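Local structure of histidinol-phosphatase (Bordetella pertussis, 3FVV) at residues L8-H13 and V188-L193; A25-R30 and E82-D87; D138-D143 and R149-P154. The protein probably removes the phosphate from histidinol phosphate to give histidinol, the direct precursor of histidine, as a HAD-superfamily phosphatase of the SerB family. One frame throughout, in Å; residues are numbered along the deposited sequence.

Contact 1: residues L8-H13 and V188-L193; sequences LFDLDH and VNDVPL. With SO4 (sulfate ion), chain C.
D10 has its CG anti to the backbone N (chi1 -176°), and from there its carboxylate reaches both D190 and the bound sulfate. The two aspartates leave their backbones toward each other and bring D10 OD1 to 3.3 Å from D190 OD2, with the carboxylate planes nearly perpendicular, 84° apart. The two oxygens are not hydrogen-bonded to each other; K160 NZ forms a salt bridge to each. D190 OD2 has a further hydrogen bond from the hydroxyl of S185, while D10 OD2 is tied to T14 just along the chain.

The sulfate sits over the bend that follows strand 5-9. Its O1 is gripped by two successive backbone amides: D12 N gives a nearly straight bond of 3.0 Å (174° at the hydrogen), and L11 N a more bent one of 3.2 Å. The same O1 lies 2.9 Å from D10 OD1. A116 N, T115 OG1 and K160 NZ also hydrogen-bond the sulfate, whose oxygens are thus held by backbone amides and side chains together.

Next to the polar site, L8 and L193 cross at about a right angle, with L8 CD1 3.9 Å from L193 CD2. Both also touch F183 of strand 180-185 and V164 of helix 158-170, so this leucine pair belongs to the layer between the sheet and helix 158-170.

The sequence D-L-D-H-T at the end of the first strand, the threonine T115, the lysine K160 and the acidic D186 and D190 match the four signature motifs of HAD phosphatases, and the sulfate probably marks the phosphate position of this active site.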
# COMPACT_ATOMS: atom_id res chain seq x y z
N LEU A 8 0.87 -9.76 7.63
CA LEU A 8 0.49 -8.53 6.97
C LEU A 8 1.74 -7.87 6.39
O LEU A 8 2.79 -7.75 7.06
CB LEU A 8 -0.16 -7.57 7.98
CG LEU A 8 -1.35 -8.19 8.76
CD1 LEU A 8 -1.86 -7.18 9.84
CD2 LEU A 8 -2.46 -8.67 7.87
N PHE A 9 1.59 -7.40 5.16
CA PHE A 9 2.64 -6.71 4.45
C PHE A 9 2.25 -5.32 4.02
O PHE A 9 1.28 -5.13 3.32
CB PHE A 9 3.03 -7.54 3.24
CG PHE A 9 3.37 -8.93 3.58
CD1 PHE A 9 4.64 -9.24 4.03
CD2 PHE A 9 2.41 -9.91 3.49
CE1 PHE A 9 4.96 -10.52 4.35
CE2 PHE A 9 2.71 -11.22 3.80
CZ PHE A 9 4.00 -11.54 4.20
N ASP A 10 3.05 -4.35 4.41
CA ASP A 10 3.05 -3.03 3.76
C ASP A 10 3.55 -3.18 2.31
O ASP A 10 4.26 -4.12 1.99
CB ASP A 10 3.98 -2.09 4.55
CG ASP A 10 3.97 -0.63 4.01
OD1 ASP A 10 2.84 -0.06 3.87
OD2 ASP A 10 5.06 -0.08 3.70
N LEU A 11 3.19 -2.28 1.40
CA LEU A 11 3.66 -2.36 0.02
C LEU A 11 4.81 -1.39 -0.30
O LEU A 11 5.94 -1.82 -0.57
CB LEU A 11 2.52 -2.12 -0.97
CG LEU A 11 2.90 -2.17 -2.45
CD1 LEU A 11 3.39 -3.52 -2.80
CD2 LEU A 11 1.66 -1.76 -3.39
N ASP A 12 4.54 -0.09 -0.26
CA ASP A 12 5.47 0.87 -0.86
C ASP A 12 6.71 0.98 -0.03
O ASP A 12 6.63 1.27 1.14
CB ASP A 12 4.79 2.23 -1.07
CG ASP A 12 3.57 2.12 -2.00
OD1 ASP A 12 3.65 1.50 -3.07
OD2 ASP A 12 2.49 2.59 -1.64
N HIS A 13 7.86 0.66 -0.64
CA HIS A 13 9.18 0.67 0.01
C HIS A 13 9.38 -0.49 0.95
O HIS A 13 10.43 -0.61 1.54
CB HIS A 13 9.43 1.97 0.74
CG HIS A 13 9.40 3.15 -0.17
ND1 HIS A 13 10.34 3.34 -1.15
CD2 HIS A 13 8.52 4.17 -0.29
CE1 HIS A 13 10.06 4.44 -1.83
NE2 HIS A 13 8.97 4.97 -1.32
N VAL A 188 7.41 5.24 9.86
CA VAL A 188 6.91 5.62 11.16
C VAL A 188 5.41 5.82 11.10
O VAL A 188 4.75 5.69 12.12
CB VAL A 188 7.62 6.86 11.77
CG1 VAL A 188 6.99 7.26 13.08
CG2 VAL A 188 9.11 6.56 12.01
N ASN A 189 4.87 6.08 9.89
CA ASN A 189 3.42 6.12 9.69
C ASN A 189 2.72 4.86 10.14
O ASN A 189 1.57 4.90 10.53
CB ASN A 189 3.05 6.33 8.22
CG ASN A 189 3.21 7.79 7.74
OD1 ASN A 189 3.45 8.04 6.54
ND2 ASN A 189 2.99 8.72 8.61
N ASP A 190 3.40 3.74 10.06
CA ASP A 190 2.81 2.44 10.41
C ASP A 190 3.11 1.89 11.83
O ASP A 190 2.80 0.72 12.15
CB ASP A 190 3.22 1.40 9.38
CG ASP A 190 2.31 1.42 8.15
OD1 ASP A 190 1.18 1.93 8.31
OD2 ASP A 190 2.73 0.95 7.06
N VAL A 191 3.62 2.73 12.70
CA VAL A 191 3.79 2.34 14.11
C VAL A 191 2.44 1.84 14.69
O VAL A 191 2.39 0.87 15.43
CB VAL A 191 4.41 3.52 14.93
CG1 VAL A 191 4.29 3.30 16.55
CG2 VAL A 191 5.87 3.83 14.44
N PRO A 192 1.31 2.45 14.30
CA PRO A 192 0.06 1.92 14.85
C PRO A 192 -0.18 0.45 14.62
O PRO A 192 -0.38 -0.30 15.60
CB PRO A 192 -1.01 2.79 14.20
CG PRO A 192 -0.36 4.12 14.08
CD PRO A 192 1.11 3.80 13.74
N LEU A 193 -0.07 -0.01 13.36
CA LEU A 193 -0.25 -1.44 13.11
C LEU A 193 0.96 -2.28 13.62
O LEU A 193 0.80 -3.43 14.06
CB LEU A 193 -0.53 -1.73 11.63
CG LEU A 193 -0.88 -3.17 11.30
CD1 LEU A 193 -1.96 -3.68 12.23
CD2 LEU A 193 -1.31 -3.27 9.87
S SO4 C . 1.96 2.12 1.79
O1 SO4 C . 2.10 0.74 1.18
O2 SO4 C . 0.83 2.23 2.79
O3 SO4 C . 3.29 2.44 2.30
O4 SO4 C . 1.65 3.12 0.76

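Contact 2: residues A25-R30 and E82-D87; sequences ADFLAR and EEFMRD
The salt bridge from R30 NH1 to D26 OD2, 2.6 Å long, spans one turn of helix 20-30. The R30 guanidinium has against one face, toward its rim, the CA of F27, the residue that reaches across to segment 82-87. F27 CG is anti to its own backbone N (chi1 164°), which sends the ring out to F84 and E83. F84 CB sits over the middle of one face of that ring, a CH-pi contact 3.9 Å from the centroid and only 8° off the normal. The two phenyl rings meet obliquely, their planes 55° apart, with F84 CD1 3.8 Å from F27 CG.

Both helices lie in the helical region between strands 5-9 and 110-115, consistent with a C1-type cap of HAD phosphatases; the aromatic pair joins helix 20-30 to helix 74-89.

E83 sets off across the line to F27, but its extended chain brings its end close to the F27 ring, with CG at the edge in the ring plane. Its OE2 comes to 3.5 Å from F27 CZ, and the other oxygen, OE1, is held in a salt bridge by R33. F84, for its part, meets W24 and H81 edge-to-face.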
# COMPACT_ATOMS: atom_id res chain seq x y z
N ALA A 25 1.06 8.13 -10.59
CA ALA A 25 0.80 9.52 -10.98
C ALA A 25 1.78 9.96 -12.03
O ALA A 25 1.43 10.58 -13.07
CB ALA A 25 0.92 10.45 -9.76
N ASP A 26 3.04 9.64 -11.78
CA ASP A 26 4.09 10.04 -12.68
C ASP A 26 3.97 9.31 -14.01
O ASP A 26 4.25 9.88 -15.06
CB ASP A 26 5.47 9.76 -12.07
CG ASP A 26 6.57 10.32 -12.91
OD1 ASP A 26 6.53 11.53 -13.20
OD2 ASP A 26 7.44 9.55 -13.32
N PHE A 27 3.55 8.05 -13.96
CA PHE A 27 3.34 7.26 -15.16
C PHE A 27 2.23 7.88 -16.03
O PHE A 27 2.37 8.02 -17.25
CB PHE A 27 3.03 5.82 -14.80
CG PHE A 27 2.43 5.02 -15.92
CD1 PHE A 27 3.25 4.30 -16.78
CD2 PHE A 27 1.07 4.95 -16.10
CE1 PHE A 27 2.74 3.57 -17.78
CE2 PHE A 27 0.56 4.22 -17.13
CZ PHE A 27 1.39 3.53 -17.97
N LEU A 28 1.12 8.26 -15.41
CA LEU A 28 0.03 8.92 -16.14
C LEU A 28 0.49 10.28 -16.69
O LEU A 28 0.21 10.62 -17.87
CB LEU A 28 -1.23 9.08 -15.28
CG LEU A 28 -1.92 7.79 -14.81
CD1 LEU A 28 -2.96 8.15 -13.76
CD2 LEU A 28 -2.56 7.07 -15.95
N ALA A 29 1.26 11.04 -15.90
CA ALA A 29 1.81 12.35 -16.37
C ALA A 29 2.68 12.18 -17.65
O ALA A 29 2.43 12.84 -18.69
CB ALA A 29 2.62 13.03 -15.24
N ARG A 30 3.71 11.34 -17.51
CA ARG A 30 4.68 10.99 -18.55
C ARG A 30 4.09 10.51 -19.83
O ARG A 30 4.69 10.59 -20.85
CB ARG A 30 5.50 9.75 -18.14
CG ARG A 30 6.84 9.99 -17.65
CD ARG A 30 7.80 8.76 -17.89
NE ARG A 30 7.37 7.39 -17.48
CZ ARG A 30 7.10 6.99 -16.24
NH1 ARG A 30 7.04 7.84 -15.22
NH2 ARG A 30 6.82 5.72 -16.02
N GLU A 82 -2.22 -2.04 -16.85
CA GLU A 82 -1.42 -3.16 -17.33
C GLU A 82 -0.09 -2.72 -17.88
O GLU A 82 0.92 -3.31 -17.64
CB GLU A 82 -2.14 -4.00 -18.40
CG GLU A 82 -3.41 -4.66 -17.93
CD GLU A 82 -4.29 -5.18 -19.08
OE1 GLU A 82 -3.82 -5.22 -20.23
OE2 GLU A 82 -5.48 -5.49 -18.85
N GLU A 83 -0.06 -1.64 -18.62
CA GLU A 83 1.20 -1.14 -19.11
C GLU A 83 2.12 -0.72 -17.95
O GLU A 83 3.30 -0.92 -18.00
CB GLU A 83 0.90 0.05 -20.06
CG GLU A 83 2.13 0.77 -20.58
CD GLU A 83 1.71 2.09 -21.33
OE1 GLU A 83 0.58 2.12 -21.88
OE2 GLU A 83 2.49 3.08 -21.29
N PHE A 84 1.54 -0.07 -16.94
CA PHE A 84 2.20 0.31 -15.71
C PHE A 84 2.79 -0.90 -15.00
O PHE A 84 3.90 -0.86 -14.50
CB PHE A 84 1.20 1.04 -14.81
CG PHE A 84 1.71 1.41 -13.42
CD1 PHE A 84 2.75 2.33 -13.27
CD2 PHE A 84 1.11 0.91 -12.32
CE1 PHE A 84 3.21 2.71 -12.05
CE2 PHE A 84 1.55 1.29 -11.00
CZ PHE A 84 2.60 2.20 -10.88
N MET A 85 2.01 -1.97 -14.96
CA MET A 85 2.51 -3.17 -14.29
C MET A 85 3.71 -3.69 -15.04
O MET A 85 4.74 -3.96 -14.43
CB MET A 85 1.46 -4.29 -14.22
CG MET A 85 0.42 -4.10 -13.15
SD MET A 85 1.00 -4.13 -11.43
CE MET A 85 1.35 -5.92 -11.35
N ARG A 86 3.59 -3.76 -16.37
CA ARG A 86 4.64 -4.33 -17.23
C ARG A 86 5.94 -3.51 -17.22
O ARG A 86 7.04 -4.07 -17.29
CB ARG A 86 4.08 -4.43 -18.66
CG ARG A 86 5.02 -4.67 -19.75
CD ARG A 86 4.34 -4.65 -21.22
NE ARG A 86 3.06 -5.33 -21.12
CZ ARG A 86 1.84 -4.77 -21.21
NH1 ARG A 86 1.64 -3.51 -21.57
NH2 ARG A 86 0.79 -5.53 -20.99
N ASP A 87 5.83 -2.18 -17.18
CA ASP A 87 6.97 -1.27 -17.45
C ASP A 87 7.54 -0.70 -16.15
O ASP A 87 8.70 -0.33 -16.09
CB ASP A 87 6.56 -0.07 -18.34
CG ASP A 87 6.23 -0.49 -19.75
OD1 ASP A 87 6.49 -1.67 -20.04
OD2 ASP A 87 5.73 0.32 -20.56

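Contact 3: residues D138-D143 and R149-P154; sequences DPEYRD and RIEGTP
An antiparallel pairing at the edge of the HAD sheet joins strand 133-142 to 150-151, after the chain has turned back through 145-147 and rounded a corner at R149. P139 and I150 form a non-hydrogen-bonded pair, and both rest on L66 of helix 58-70. The backbone bonds to either side of that pair are E151 N to D138 O, 2.8 Å, and E140 N to R149 O, also 2.8 Å.

The outer end is held by charge. E140 and R149 lie side by side and point the same way, and R149 grips the carboxylate side-on with two nitrogens: NE to OE1 at 2.9 Å, and NH2 to OE2 at 2.8 Å through the syn lone pair. Carboxylate and guanidinium are nearly coplanar, 24° apart. T147 OG1 also bonds E140 OE1, which therefore has two partners. R142 joins more loosely, its NH1 in a long 3.9 Å salt bridge to E140 OE2.

At the inner end a water links the strands, accepting from D138 N and donating to E151 O and to T153 O; a second donates to E151 O, 2.7 Å away, and to D138 OD2, while D138 OD1 is hydrogen-bonded to S119 OG.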
# COMPACT_ATOMS: atom_id res chain seq x y z
N ASP A 138 -9.83 2.55 -0.50
CA ASP A 138 -10.72 2.20 -1.58
C ASP A 138 -11.28 3.44 -2.23
O ASP A 138 -11.88 4.30 -1.57
CB ASP A 138 -11.88 1.31 -1.12
CG ASP A 138 -11.40 -0.09 -0.68
OD1 ASP A 138 -10.53 -0.70 -1.38
OD2 ASP A 138 -11.89 -0.55 0.37
N PRO A 139 -11.16 3.49 -3.55
CA PRO A 139 -11.76 4.59 -4.27
C PRO A 139 -13.25 4.36 -4.45
O PRO A 139 -13.65 3.27 -4.84
CB PRO A 139 -11.03 4.58 -5.63
CG PRO A 139 -10.39 3.35 -5.77
CD PRO A 139 -10.48 2.53 -4.44
N GLU A 140 -14.07 5.36 -4.14
CA GLU A 140 -15.49 5.27 -4.45
C GLU A 140 -15.66 5.14 -5.99
O GLU A 140 -15.04 5.90 -6.78
CB GLU A 140 -16.22 6.50 -3.93
CG GLU A 140 -17.69 6.52 -4.18
CD GLU A 140 -18.30 7.92 -3.84
OE1 GLU A 140 -17.78 8.98 -4.29
OE2 GLU A 140 -19.26 7.94 -3.09
N TYR A 141 -16.52 4.20 -6.36
CA TYR A 141 -16.87 3.88 -7.76
C TYR A 141 -18.35 3.92 -7.82
O TYR A 141 -18.99 3.21 -7.06
CB TYR A 141 -16.43 2.47 -8.09
CG TYR A 141 -16.54 2.06 -9.53
CD1 TYR A 141 -15.68 2.57 -10.49
CD2 TYR A 141 -17.43 1.09 -9.93
CE1 TYR A 141 -15.75 2.16 -11.79
CE2 TYR A 141 -17.50 0.64 -11.26
CZ TYR A 141 -16.66 1.18 -12.20
OH TYR A 141 -16.71 0.78 -13.53
N ARG A 142 -18.91 4.74 -8.66
CA ARG A 142 -20.36 4.89 -8.74
C ARG A 142 -20.69 5.12 -10.18
O ARG A 142 -20.03 5.93 -10.90
CB ARG A 142 -20.80 6.11 -7.92
CG ARG A 142 -22.33 6.24 -7.66
CD ARG A 142 -22.65 7.55 -6.87
NE ARG A 142 -22.21 8.75 -7.62
CZ ARG A 142 -21.62 9.80 -7.08
NH1 ARG A 142 -21.31 9.86 -5.78
NH2 ARG A 142 -21.27 10.81 -7.84
N ASP A 143 -21.74 4.43 -10.63
CA ASP A 143 -22.23 4.67 -11.96
C ASP A 143 -21.11 4.44 -13.02
O ASP A 143 -21.06 5.10 -14.05
CB ASP A 143 -22.85 6.08 -12.10
CG ASP A 143 -24.18 6.26 -11.35
OD1 ASP A 143 -24.99 5.32 -11.32
OD2 ASP A 143 -24.43 7.38 -10.85
N ARG A 149 -13.53 10.40 -4.61
CA ARG A 149 -13.69 10.32 -3.17
C ARG A 149 -13.27 8.96 -2.60
O ARG A 149 -13.29 7.92 -3.29
CB ARG A 149 -15.15 10.61 -2.80
CG ARG A 149 -15.70 11.93 -3.41
CD ARG A 149 -16.95 12.38 -2.70
NE ARG A 149 -17.95 11.30 -2.63
CZ ARG A 149 -19.13 11.41 -2.02
NH1 ARG A 149 -19.50 12.56 -1.49
NH2 ARG A 149 -19.98 10.39 -2.00
N ILE A 150 -12.89 8.96 -1.32
CA ILE A 150 -12.55 7.72 -0.59
C ILE A 150 -13.80 7.03 -0.09
O ILE A 150 -14.68 7.69 0.43
CB ILE A 150 -11.69 8.02 0.65
CG1 ILE A 150 -10.35 8.60 0.19
CG2 ILE A 150 -11.42 6.76 1.47
CD1 ILE A 150 -9.52 9.17 1.31
N GLU A 151 -13.87 5.71 -0.25
CA GLU A 151 -14.94 4.92 0.26
C GLU A 151 -14.48 4.29 1.56
O GLU A 151 -13.55 3.45 1.59
CB GLU A 151 -15.30 3.88 -0.82
CG GLU A 151 -16.28 2.81 -0.48
CD GLU A 151 -17.67 3.29 -0.64
OE1 GLU A 151 -18.05 3.69 -1.77
OE2 GLU A 151 -18.41 3.25 0.38
N GLY A 152 -15.09 4.71 2.66
CA GLY A 152 -14.83 4.11 3.97
C GLY A 152 -13.54 4.62 4.60
O GLY A 152 -13.20 5.78 4.43
N THR A 153 -12.89 3.80 5.42
CA THR A 153 -11.76 4.27 6.19
C THR A 153 -10.49 4.05 5.34
O THR A 153 -10.31 2.98 4.79
CB THR A 153 -11.61 3.48 7.49
OG1 THR A 153 -12.79 3.63 8.26
CG2 THR A 153 -10.41 3.97 8.31
N PRO A 154 -9.63 5.09 5.24
CA PRO A 154 -8.37 4.92 4.56
C PRO A 154 -7.44 3.95 5.29
O PRO A 154 -7.46 3.87 6.54
CB PRO A 154 -7.77 6.33 4.50
CG PRO A 154 -8.70 7.22 5.27
CD PRO A 154 -9.93 6.48 5.63
O HOH W 1 -10.79 3.38 2.16
O HOH W 2 -13.48 0.81 2.21
O HOH W 3 -12.96 7.58 -6.24
O HOH W 4 -17.49 2.34 -4.15

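Overall arrangement
Only contact 1 holds the sulfate; contacts 2 and 3 lie away from it, contact 3 on the same sheet, contact 2 among the helices. Along the chain both are nested inside the loop that contact 1 closes, and contact 2 is complete before contact 3 begins. Strand 5-9 of contact 1 is followed in the chain, after a loop, by helix 20-30 of contact 2, yet their centres are about 24 Å apart, with nearest atoms about 8 Å apart. Contacts 1 and 3 have centres about 21 Å apart. Contacts 2 and 3, about 22 Å between centres, come no closer than about 12 Å; helix 58-70 touches A25 and L28 of contact 2 as well as P139 and I150 of contact 3.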